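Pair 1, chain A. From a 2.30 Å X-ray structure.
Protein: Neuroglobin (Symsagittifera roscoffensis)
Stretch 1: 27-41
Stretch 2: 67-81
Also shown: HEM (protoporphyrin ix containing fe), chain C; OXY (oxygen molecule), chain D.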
# COMPACT_ATOMS: atom_id res chain seq x y z
N ASN A 27 5.10 -9.44 24.17
CA ASN A 27 5.60 -8.18 23.54
C ASN A 27 5.58 -8.29 22.03
O ASN A 27 6.39 -7.64 21.36
CB ASN A 27 7.05 -7.90 23.98
CG ASN A 27 7.21 -7.92 25.49
OD1 ASN A 27 7.90 -8.83 26.06
ND2 ASN A 27 6.53 -6.97 26.16
N TYR A 28 4.69 -9.12 21.50
CA TYR A 28 4.71 -9.47 20.05
C TYR A 28 4.73 -8.25 19.08
O TYR A 28 5.50 -8.25 18.11
CB TYR A 28 3.60 -10.49 19.65
CG TYR A 28 3.80 -11.05 18.25
CD1 TYR A 28 4.73 -12.06 17.98
CD2 TYR A 28 3.01 -10.61 17.22
CE1 TYR A 28 4.91 -12.57 16.71
CE2 TYR A 28 3.19 -11.11 15.91
CZ TYR A 28 4.12 -12.09 15.67
OH TYR A 28 4.24 -12.57 14.39
N ASP A 29 3.96 -7.20 19.38
CA ASP A 29 3.89 -6.08 18.47
C ASP A 29 5.20 -5.29 18.47
O ASP A 29 5.59 -4.77 17.40
CB ASP A 29 2.72 -5.08 18.80
CG ASP A 29 1.26 -5.74 18.56
OD1 ASP A 29 1.14 -6.83 17.93
OD2 ASP A 29 0.26 -5.11 18.99
N ASP A 30 5.74 -5.02 19.66
CA ASP A 30 7.07 -4.42 19.82
C ASP A 30 8.15 -5.24 19.03
O ASP A 30 8.95 -4.64 18.29
CB ASP A 30 7.45 -4.35 21.31
CG ASP A 30 6.58 -3.34 22.11
OD1 ASP A 30 5.96 -2.42 21.49
OD2 ASP A 30 6.49 -3.51 23.38
N PHE A 31 8.09 -6.56 19.11
CA PHE A 31 9.05 -7.45 18.47
C PHE A 31 8.99 -7.25 16.94
O PHE A 31 10.04 -7.06 16.30
CB PHE A 31 8.83 -8.92 18.88
CG PHE A 31 9.27 -9.94 17.85
CD1 PHE A 31 10.64 -10.32 17.67
CD2 PHE A 31 8.34 -10.56 17.07
CE1 PHE A 31 11.02 -11.28 16.69
CE2 PHE A 31 8.71 -11.48 16.11
CZ PHE A 31 10.05 -11.84 15.93
N VAL A 32 7.79 -7.25 16.36
CA VAL A 32 7.67 -7.15 14.95
C VAL A 32 8.10 -5.70 14.48
O VAL A 32 8.67 -5.58 13.44
CB VAL A 32 6.20 -7.48 14.44
CG1 VAL A 32 6.10 -7.38 12.85
CG2 VAL A 32 5.81 -8.89 14.80
N GLU A 33 7.82 -4.64 15.22
CA GLU A 33 8.24 -3.28 14.88
C GLU A 33 9.81 -3.13 14.98
O GLU A 33 10.44 -2.52 14.10
CB GLU A 33 7.55 -2.28 15.83
CG GLU A 33 6.03 -2.05 15.45
CD GLU A 33 5.34 -0.96 16.27
OE1 GLU A 33 6.02 -0.24 17.06
OE2 GLU A 33 4.09 -0.89 16.18
N ASP A 34 10.42 -3.84 15.95
CA ASP A 34 11.88 -3.93 16.06
C ASP A 34 12.44 -4.52 14.77
O ASP A 34 13.38 -4.01 14.26
CB ASP A 34 12.32 -4.84 17.26
CG ASP A 34 12.18 -4.15 18.61
OD1 ASP A 34 11.97 -2.90 18.65
OD2 ASP A 34 12.18 -4.87 19.66
N VAL A 35 11.82 -5.58 14.25
CA VAL A 35 12.26 -6.21 13.05
C VAL A 35 12.19 -5.27 11.84
O VAL A 35 13.15 -5.19 11.04
CB VAL A 35 11.43 -7.48 12.72
CG1 VAL A 35 11.75 -8.00 11.29
CG2 VAL A 35 11.65 -8.56 13.80
N LEU A 36 11.04 -4.62 11.65
CA LEU A 36 10.84 -3.80 10.47
C LEU A 36 11.79 -2.54 10.55
O LEU A 36 12.30 -2.06 9.53
CB LEU A 36 9.33 -3.34 10.45
CG LEU A 36 8.85 -2.49 9.23
CD1 LEU A 36 9.12 -3.23 7.97
CD2 LEU A 36 7.27 -2.11 9.36
N GLN A 37 11.97 -2.00 11.76
CA GLN A 37 12.82 -0.86 11.95
C GLN A 37 14.31 -1.24 11.61
O GLN A 37 15.00 -0.51 10.87
CB GLN A 37 12.75 -0.36 13.41
CG GLN A 37 13.68 0.86 13.57
CD GLN A 37 13.84 1.32 15.04
OE1 GLN A 37 12.89 1.23 15.86
NE2 GLN A 37 15.07 1.84 15.38
N GLN A 38 14.77 -2.39 12.08
CA GLN A 38 16.16 -2.78 11.78
C GLN A 38 16.25 -3.04 10.27
O GLN A 38 17.26 -2.69 9.64
CB GLN A 38 16.50 -4.07 12.53
CG GLN A 38 18.02 -4.51 12.36
CD GLN A 38 18.29 -6.00 12.79
OE1 GLN A 38 17.37 -6.69 13.34
NE2 GLN A 38 19.54 -6.50 12.53
N PHE A 39 15.23 -3.72 9.70
CA PHE A 39 15.24 -4.03 8.25
C PHE A 39 15.41 -2.74 7.41
O PHE A 39 16.18 -2.72 6.43
CB PHE A 39 13.93 -4.69 7.88
CG PHE A 39 13.81 -5.10 6.43
CD1 PHE A 39 14.74 -5.88 5.82
CD2 PHE A 39 12.68 -4.74 5.70
CE1 PHE A 39 14.58 -6.29 4.46
CE2 PHE A 39 12.49 -5.15 4.40
CZ PHE A 39 13.41 -5.90 3.75
N MET A 40 14.68 -1.70 7.80
CA MET A 40 14.71 -0.42 7.09
C MET A 40 16.04 0.35 7.36
O MET A 40 16.51 1.00 6.47
CB MET A 40 13.46 0.44 7.47
CG MET A 40 12.10 -0.22 6.95
SD MET A 40 10.69 0.84 7.44
CE MET A 40 10.84 2.16 6.16
N GLU A 41 16.61 0.25 8.57
CA GLU A 41 17.95 0.79 8.84
C GLU A 41 19.04 0.19 8.00
O GLU A 41 19.91 0.92 7.42
CB GLU A 41 18.28 0.67 10.33
CG GLU A 41 17.38 1.60 11.15
CD GLU A 41 17.56 1.43 12.61
OE1 GLU A 41 18.03 0.32 12.99
OE2 GLU A 41 17.15 2.37 13.39
N ARG A 67 1.08 4.36 9.63
CA ARG A 67 1.33 3.43 8.51
C ARG A 67 2.53 2.42 8.73
O ARG A 67 2.49 1.31 8.25
CB ARG A 67 1.50 4.23 7.23
CG ARG A 67 0.14 4.87 6.88
CD ARG A 67 0.10 5.43 5.51
NE ARG A 67 -1.18 6.09 5.15
CZ ARG A 67 -2.15 5.54 4.40
NH1 ARG A 67 -2.07 4.27 3.94
NH2 ARG A 67 -3.24 6.30 4.12
N PHE A 68 3.55 2.81 9.48
CA PHE A 68 4.54 1.86 9.94
C PHE A 68 3.87 0.87 10.89
O PHE A 68 4.03 -0.33 10.74
CB PHE A 68 5.67 2.61 10.70
CG PHE A 68 6.77 1.73 11.18
CD1 PHE A 68 6.62 0.99 12.36
CD2 PHE A 68 7.99 1.68 10.49
CE1 PHE A 68 7.73 0.18 12.86
CE2 PHE A 68 9.09 0.90 11.00
CZ PHE A 68 8.95 0.14 12.19
N LYS A 69 3.11 1.36 11.86
CA LYS A 69 2.56 0.45 12.88
C LYS A 69 1.62 -0.57 12.22
O LYS A 69 1.65 -1.81 12.49
CB LYS A 69 1.87 1.25 14.01
CG LYS A 69 2.85 2.37 14.62
CD LYS A 69 2.41 2.95 16.03
CE LYS A 69 1.43 4.12 15.96
NZ LYS A 69 -0.06 3.71 16.07
N SER A 70 0.80 -0.06 11.32
CA SER A 70 -0.19 -0.87 10.64
C SER A 70 0.51 -1.87 9.69
O SER A 70 0.18 -3.08 9.64
CB SER A 70 -1.16 0.12 9.93
OG SER A 70 -1.79 -0.56 8.84
N HIS A 71 1.52 -1.43 8.95
CA HIS A 71 2.24 -2.48 8.13
C HIS A 71 2.90 -3.59 9.03
O HIS A 71 2.90 -4.75 8.73
CB HIS A 71 3.30 -1.82 7.20
CG HIS A 71 3.93 -2.79 6.26
ND1 HIS A 71 3.32 -3.19 5.09
CD2 HIS A 71 5.10 -3.48 6.33
CE1 HIS A 71 4.07 -4.10 4.49
NE2 HIS A 71 5.15 -4.30 5.22
N ALA A 72 3.48 -3.20 10.14
CA ALA A 72 4.10 -4.18 11.05
C ALA A 72 3.01 -5.14 11.59
O ALA A 72 3.24 -6.36 11.65
CB ALA A 72 4.85 -3.41 12.22
N LYS A 73 1.85 -4.60 11.99
CA LYS A 73 0.74 -5.46 12.52
C LYS A 73 0.35 -6.49 11.42
O LYS A 73 0.16 -7.67 11.76
CB LYS A 73 -0.54 -4.67 12.91
CG LYS A 73 -0.54 -3.85 14.21
CD LYS A 73 -0.65 -4.69 15.51
CE LYS A 73 -2.10 -5.19 15.90
NZ LYS A 73 -2.04 -6.56 16.62
N SER A 74 0.29 -6.05 10.13
CA SER A 74 -0.11 -6.95 9.04
C SER A 74 0.88 -7.98 8.80
O SER A 74 0.51 -9.14 8.69
CB SER A 74 -0.40 -6.23 7.68
OG SER A 74 -1.37 -5.21 7.89
N ILE A 75 2.18 -7.64 8.66
CA ILE A 75 3.10 -8.77 8.44
C ILE A 75 3.18 -9.66 9.69
O ILE A 75 3.38 -10.88 9.59
CB ILE A 75 4.51 -8.35 8.00
CG1 ILE A 75 5.25 -7.63 9.09
CG2 ILE A 75 4.49 -7.41 6.74
CD1 ILE A 75 6.56 -6.97 8.49
N GLY A 76 3.07 -9.03 10.86
CA GLY A 76 3.11 -9.70 12.14
C GLY A 76 2.07 -10.83 12.25
O GLY A 76 2.36 -11.93 12.77
N LYS A 77 0.90 -10.60 11.66
CA LYS A 77 -0.21 -11.56 11.65
C LYS A 77 -0.00 -12.74 10.76
O LYS A 77 -0.22 -13.91 11.18
CB LYS A 77 -1.50 -10.77 11.22
CG LYS A 77 -2.78 -11.57 11.17
CD LYS A 77 -3.15 -12.11 12.55
CE LYS A 77 -4.60 -12.74 12.52
NZ LYS A 77 -4.63 -14.17 12.98
N VAL A 78 0.38 -12.51 9.50
CA VAL A 78 0.82 -13.59 8.61
C VAL A 78 1.94 -14.42 9.22
O VAL A 78 1.91 -15.65 9.23
CB VAL A 78 1.30 -13.04 7.20
CG1 VAL A 78 1.93 -14.14 6.42
CG2 VAL A 78 0.07 -12.52 6.44
N ILE A 79 2.95 -13.77 9.77
CA ILE A 79 4.03 -14.59 10.36
C ILE A 79 3.45 -15.45 11.56
O ILE A 79 3.76 -16.60 11.71
CB ILE A 79 5.15 -13.66 10.85
CG1 ILE A 79 5.95 -13.05 9.64
CG2 ILE A 79 5.98 -14.33 11.86
CD1 ILE A 79 6.83 -11.82 10.06
N SER A 80 2.75 -14.82 12.46
CA SER A 80 2.13 -15.52 13.64
C SER A 80 1.25 -16.69 13.27
O SER A 80 1.46 -17.82 13.74
CB SER A 80 1.25 -14.56 14.44
OG SER A 80 1.09 -15.35 15.57
N ASP A 81 0.41 -16.47 12.26
CA ASP A 81 -0.45 -17.52 11.82
C ASP A 81 0.32 -18.64 11.19
O ASP A 81 -0.17 -19.81 11.15
CB ASP A 81 -1.39 -16.98 10.74
CG ASP A 81 -2.58 -16.23 11.30
OD1 ASP A 81 -2.78 -16.13 12.54
OD2 ASP A 81 -3.25 -15.65 10.44
CHA HEM C . 3.11 -6.09 1.61
CHB HEM C . 4.11 -9.78 4.52
CHC HEM C . 8.66 -9.85 2.71
CHD HEM C . 7.90 -5.55 0.71
C1A HEM C . 2.97 -7.09 2.54
C2A HEM C . 1.76 -7.53 3.14
C3A HEM C . 2.03 -8.53 3.94
C4A HEM C . 3.41 -8.81 3.83
CMA HEM C . 1.04 -9.36 4.82
CAA HEM C . 0.36 -6.87 2.85
CBA HEM C . 0.09 -5.87 3.95
CGA HEM C . -1.10 -4.99 3.63
O1A HEM C . -2.14 -5.42 3.15
O2A HEM C . -1.00 -3.76 3.86
C1B HEM C . 5.44 -10.18 4.26
C2B HEM C . 6.12 -11.36 4.79
C3B HEM C . 7.34 -11.40 4.28
C4B HEM C . 7.51 -10.22 3.45
CMB HEM C . 5.43 -12.37 5.74
CAB HEM C . 8.44 -12.44 4.58
CBB HEM C . 8.31 -13.69 4.12
C1C HEM C . 8.87 -8.64 2.09
C2C HEM C . 10.17 -8.04 1.71
C3C HEM C . 9.96 -6.83 1.25
C4C HEM C . 8.54 -6.63 1.27
CMC HEM C . 11.56 -8.70 1.92
CAC HEM C . 11.05 -5.83 0.69
CBC HEM C . 10.84 -4.52 0.88
C1D HEM C . 6.54 -5.37 0.57
C2D HEM C . 5.85 -4.39 -0.28
C3D HEM C . 4.43 -4.62 0.05
C4D HEM C . 4.32 -5.64 1.07
CMD HEM C . 6.39 -3.31 -1.22
CAD HEM C . 3.22 -3.82 -0.42
CBD HEM C . 3.91 -3.38 0.92
CGD HEM C . 3.11 -2.28 1.28
O1D HEM C . 3.59 -1.56 2.19
O2D HEM C . 2.07 -2.22 0.55
NA HEM C . 3.95 -7.90 2.97
NB HEM C . 6.31 -9.55 3.46
NC HEM C . 7.91 -7.74 1.82
ND HEM C . 5.58 -6.11 1.26
FE HEM C . 5.90 -7.81 2.34
O1 OXY D . 7.38 -6.62 4.72
O2 OXY D . 6.34 -6.73 3.91
O HOH W 1 2.47 -2.45 15.11

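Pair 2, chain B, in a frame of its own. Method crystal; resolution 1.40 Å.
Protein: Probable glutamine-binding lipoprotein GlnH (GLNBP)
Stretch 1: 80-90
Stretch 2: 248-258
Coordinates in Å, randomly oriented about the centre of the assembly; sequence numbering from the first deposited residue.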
# COMPACT_ATOMS: atom_id res chain seq x y z
N ASP B 80 3.24 10.33 5.92
CA ASP B 80 2.99 11.73 5.62
C ASP B 80 1.58 11.96 5.11
O ASP B 80 0.95 12.97 5.46
CB ASP B 80 4.05 12.25 4.64
CG ASP B 80 5.40 12.46 5.31
OD1 ASP B 80 5.48 12.47 6.56
OD2 ASP B 80 6.40 12.61 4.57
N ILE B 81 1.05 11.03 4.29
CA ILE B 81 -0.35 11.12 3.86
C ILE B 81 -1.27 11.12 5.08
O ILE B 81 -2.17 11.96 5.21
CB ILE B 81 -0.69 9.97 2.89
CG1 ILE B 81 0.02 10.15 1.55
CG2 ILE B 81 -2.21 9.90 2.70
CD1 ILE B 81 -0.48 11.32 0.70
N ALA B 82 -1.03 10.18 6.01
CA ALA B 82 -1.84 10.12 7.22
C ALA B 82 -1.72 11.41 8.02
O ALA B 82 -2.70 11.89 8.59
CB ALA B 82 -1.42 8.92 8.09
N GLY B 83 -0.52 11.99 8.06
CA GLY B 83 -0.33 13.23 8.80
C GLY B 83 -1.11 14.39 8.22
O GLY B 83 -1.49 15.31 8.95
N GLU B 84 -1.36 14.37 6.90
CA GLU B 84 -2.17 15.43 6.31
C GLU B 84 -3.64 15.31 6.72
O GLU B 84 -4.31 16.33 6.92
CB GLU B 84 -2.02 15.43 4.79
CG GLU B 84 -0.62 15.81 4.31
CD GLU B 84 -0.17 17.16 4.83
OE1 GLU B 84 -1.01 18.09 4.87
OE2 GLU B 84 1.02 17.30 5.20
N VAL B 85 -4.14 14.08 6.87
CA VAL B 85 -5.47 13.89 7.45
C VAL B 85 -5.50 14.46 8.86
O VAL B 85 -6.41 15.20 9.24
CB VAL B 85 -5.87 12.41 7.42
CG1 VAL B 85 -7.25 12.22 8.06
CG2 VAL B 85 -5.86 11.90 5.99
N ALA B 86 -4.49 14.12 9.67
CA ALA B 86 -4.44 14.64 11.03
C ALA B 86 -4.36 16.16 11.04
O ALA B 86 -4.95 16.82 11.90
CB ALA B 86 -3.26 14.03 11.78
N ARG B 87 -3.62 16.74 10.09
CA ARG B 87 -3.56 18.20 10.00
C ARG B 87 -4.96 18.78 9.80
O ARG B 87 -5.31 19.79 10.42
CB ARG B 87 -2.64 18.64 8.87
CG ARG B 87 -2.33 20.13 8.89
CD ARG B 87 -1.81 20.63 7.54
NE ARG B 87 -0.62 19.91 7.08
CZ ARG B 87 0.62 20.16 7.49
NH1 ARG B 87 0.85 21.13 8.37
NH2 ARG B 87 1.64 19.45 7.01
N ASP B 88 -5.76 18.16 8.94
CA ASP B 88 -7.11 18.66 8.69
C ASP B 88 -8.00 18.51 9.93
O ASP B 88 -8.91 19.33 10.14
CB ASP B 88 -7.74 17.92 7.51
CG ASP B 88 -7.26 18.44 6.16
OD1 ASP B 88 -6.35 19.28 6.13
OD2 ASP B 88 -7.81 17.99 5.14
N ILE B 89 -7.77 17.49 10.76
CA ILE B 89 -8.59 17.30 11.95
C ILE B 89 -8.17 18.24 13.06
O ILE B 89 -9.01 18.90 13.69
CB ILE B 89 -8.56 15.83 12.42
CG1 ILE B 89 -9.09 14.89 11.34
CG2 ILE B 89 -9.34 15.66 13.73
CD1 ILE B 89 -8.93 13.40 11.65
N PHE B 90 -6.87 18.32 13.32
CA PHE B 90 -6.34 18.96 14.51
C PHE B 90 -5.66 20.29 14.27
O PHE B 90 -5.40 21.02 15.24
CB PHE B 90 -5.34 18.02 15.20
CG PHE B 90 -5.97 16.77 15.74
CD1 PHE B 90 -6.66 16.79 16.94
CD2 PHE B 90 -5.88 15.59 15.04
CE1 PHE B 90 -7.24 15.65 17.44
CE2 PHE B 90 -6.47 14.43 15.54
CZ PHE B 90 -7.15 14.47 16.74
N ARG B 248 -15.70 10.85 3.25
CA ARG B 248 -15.82 12.20 2.68
C ARG B 248 -14.75 13.12 3.25
O ARG B 248 -14.17 13.92 2.51
CB ARG B 248 -17.22 12.77 2.92
CG ARG B 248 -18.31 11.92 2.31
CD ARG B 248 -19.66 12.63 2.48
NE ARG B 248 -20.78 11.78 2.08
CZ ARG B 248 -21.20 11.64 0.83
NH1 ARG B 248 -20.58 12.29 -0.16
NH2 ARG B 248 -22.23 10.84 0.56
N PHE B 249 -14.48 13.03 4.55
CA PHE B 249 -13.46 13.88 5.16
C PHE B 249 -12.10 13.64 4.53
O PHE B 249 -11.41 14.59 4.12
CB PHE B 249 -13.40 13.66 6.68
CG PHE B 249 -12.51 14.64 7.39
CD1 PHE B 249 -11.13 14.46 7.43
CD2 PHE B 249 -13.06 15.78 7.98
CE1 PHE B 249 -10.31 15.39 8.05
CE2 PHE B 249 -12.26 16.71 8.60
CZ PHE B 249 -10.88 16.52 8.64
N VAL B 250 -11.67 12.37 4.47
CA VAL B 250 -10.36 12.06 3.88
C VAL B 250 -10.31 12.48 2.42
O VAL B 250 -9.29 12.99 1.94
CB VAL B 250 -10.05 10.56 4.06
CG1 VAL B 250 -8.78 10.19 3.30
CG2 VAL B 250 -9.89 10.23 5.55
N ASN B 251 -11.42 12.33 1.70
CA ASN B 251 -11.40 12.78 0.31
C ASN B 251 -11.23 14.29 0.22
O ASN B 251 -10.62 14.78 -0.74
CB ASN B 251 -12.65 12.28 -0.42
CG ASN B 251 -12.58 10.79 -0.69
OD1 ASN B 251 -11.49 10.21 -0.64
ND2 ASN B 251 -13.71 10.17 -1.00
N GLY B 252 -11.74 15.03 1.21
CA GLY B 252 -11.44 16.45 1.28
C GLY B 252 -9.95 16.72 1.47
O GLY B 252 -9.38 17.59 0.80
N THR B 253 -9.30 15.97 2.37
CA THR B 253 -7.85 16.10 2.54
C THR B 253 -7.13 15.82 1.23
O THR B 253 -6.19 16.54 0.86
CB THR B 253 -7.34 15.13 3.61
OG1 THR B 253 -8.02 15.39 4.85
CG2 THR B 253 -5.84 15.34 3.82
N LEU B 254 -7.55 14.76 0.52
CA LEU B 254 -6.86 14.44 -0.72
C LEU B 254 -7.06 15.52 -1.77
O LEU B 254 -6.11 15.86 -2.49
CB LEU B 254 -7.28 13.06 -1.22
CG LEU B 254 -6.89 11.93 -0.26
CD1 LEU B 254 -7.33 10.56 -0.78
CD2 LEU B 254 -5.38 11.94 0.06
N GLU B 255 -8.26 16.10 -1.87
CA GLU B 255 -8.45 17.25 -2.76
C GLU B 255 -7.51 18.39 -2.37
O GLU B 255 -6.88 19.01 -3.24
CB GLU B 255 -9.89 17.75 -2.71
CG GLU B 255 -10.92 16.85 -3.41
CD GLU B 255 -10.92 17.02 -4.92
OE1 GLU B 255 -10.26 17.95 -5.45
OE2 GLU B 255 -11.60 16.21 -5.59
N ARG B 256 -7.39 18.67 -1.07
CA ARG B 256 -6.48 19.72 -0.65
C ARG B 256 -5.05 19.45 -1.11
O ARG B 256 -4.42 20.31 -1.73
CB ARG B 256 -6.51 19.92 0.86
CG ARG B 256 -5.59 21.07 1.26
CD ARG B 256 -5.60 21.32 2.74
NE ARG B 256 -5.21 20.19 3.58
CZ ARG B 256 -3.96 19.79 3.79
NH1 ARG B 256 -2.94 20.40 3.18
NH2 ARG B 256 -3.71 18.78 4.61
N ILE B 257 -4.52 18.26 -0.81
CA ILE B 257 -3.10 18.03 -1.08
C ILE B 257 -2.81 17.88 -2.57
O ILE B 257 -1.71 18.19 -3.02
CB ILE B 257 -2.51 16.89 -0.23
CG1 ILE B 257 -3.09 15.53 -0.63
CG2 ILE B 257 -2.69 17.18 1.25
CD1 ILE B 257 -2.32 14.33 0.01
N ARG B 258 -3.78 17.39 -3.36
CA ARG B 258 -3.54 17.34 -4.80
C ARG B 258 -3.41 18.73 -5.40
O ARG B 258 -2.73 18.91 -6.42
CB ARG B 258 -4.66 16.60 -5.53
CG ARG B 258 -4.72 15.12 -5.23
CD ARG B 258 -5.65 14.44 -6.22
NE ARG B 258 -6.07 13.11 -5.79
CZ ARG B 258 -7.15 12.85 -5.06
NH1 ARG B 258 -7.94 13.84 -4.64
NH2 ARG B 258 -7.44 11.60 -4.74
O HOH W 2 0.09 20.40 3.76
O HOH W 3 -11.03 17.23 5.01

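The sharpest difference between the two pairs lies where Leu36(A) and Asp88(B) coincide: pair 1 fills this site with an apolar side chain, whereas pair 2 places a carboxylate there and satisfies it across the contact. In pair 1, Leu36(A) lays its CD2 over one face of the Phe68(A) ring, 3.9 Å from the centroid and 10° off the normal, and the same CD2 reaches Ala72(A) CB at 4.0 Å. In pair 2, Asp88(B) OD2 accepts a 2.6 Å hydrogen bond from Thr253(B) OG1, and its OD1 forms a salt bridge with Arg256(B) NE at 2.9 Å.

The backbones nevertheless agree closely. In each pair two helices cross at a steep angle, 109° in pair 1 and 108° in pair 2, with axes approaching to 9.0 and 9.4 Å, and 14 central residues superpose with an RMSD of 0.6 Å. The close backbone approach of Glu33(A) and Ala72(A), CA to CA 5.7 Å, matches that of Val85(B) and Thr253(B), CA to CA 5.9 Å.

One element is kept in kind: Phe68(A) and Phe249(B) coincide, both with chi1 in t; in both, CA-to-CB points sideways and the ring end comes nearer the partner helix. Phe68(A) sits among Glu33(A), Leu36(A), Gln37(A) and Met40(A). Around Phe249(B), Ile89(B) CG1 approaches CE1 to 3.5 Å, and Asp88(B) CB lies 3.6 Å from CZ, so even the acidic residue offers its methylene to the ring.

At the next matched sites the chemistry diverges again. Val32(A) packs its CG1 3.9 Å from Ile75(A) CG1; the equivalent Glu84(B) and Arg256(B) form a salt bridge, OE1 to NH2 2.8 Å, with a nearly straight N-H...O angle of 172°. Arg87(B) NE also donates to Glu84(B) OE1 at 2.9 Å, so this one carboxylate oxygen serves two arginines. Their like charges come close, with Arg87(B) NE 4.1 Å from Arg256(B) NH2.

Toward the other end of the contact the polarity reverses. At Gly76(A), matched by Ile257(B), the carbonyl oxygen O, which already accepts from Ser80(A) N at 2.9 Å, also takes a 2.6 Å hydrogen bond from Tyr28(A) OH. Asp29(A) OD1 and Lys73(A) NZ add a salt bridge at 3.4 Å, its hydrogen bond weak. In pair 2, Ile81(B), at the position of Asp29(A), instead meets Ile257(B), CD1 to CD1 3.6 Å. Pair 1 thus places an apolar centre beside polar links, while pair 2 builds a charged network flanked by aliphatic contacts.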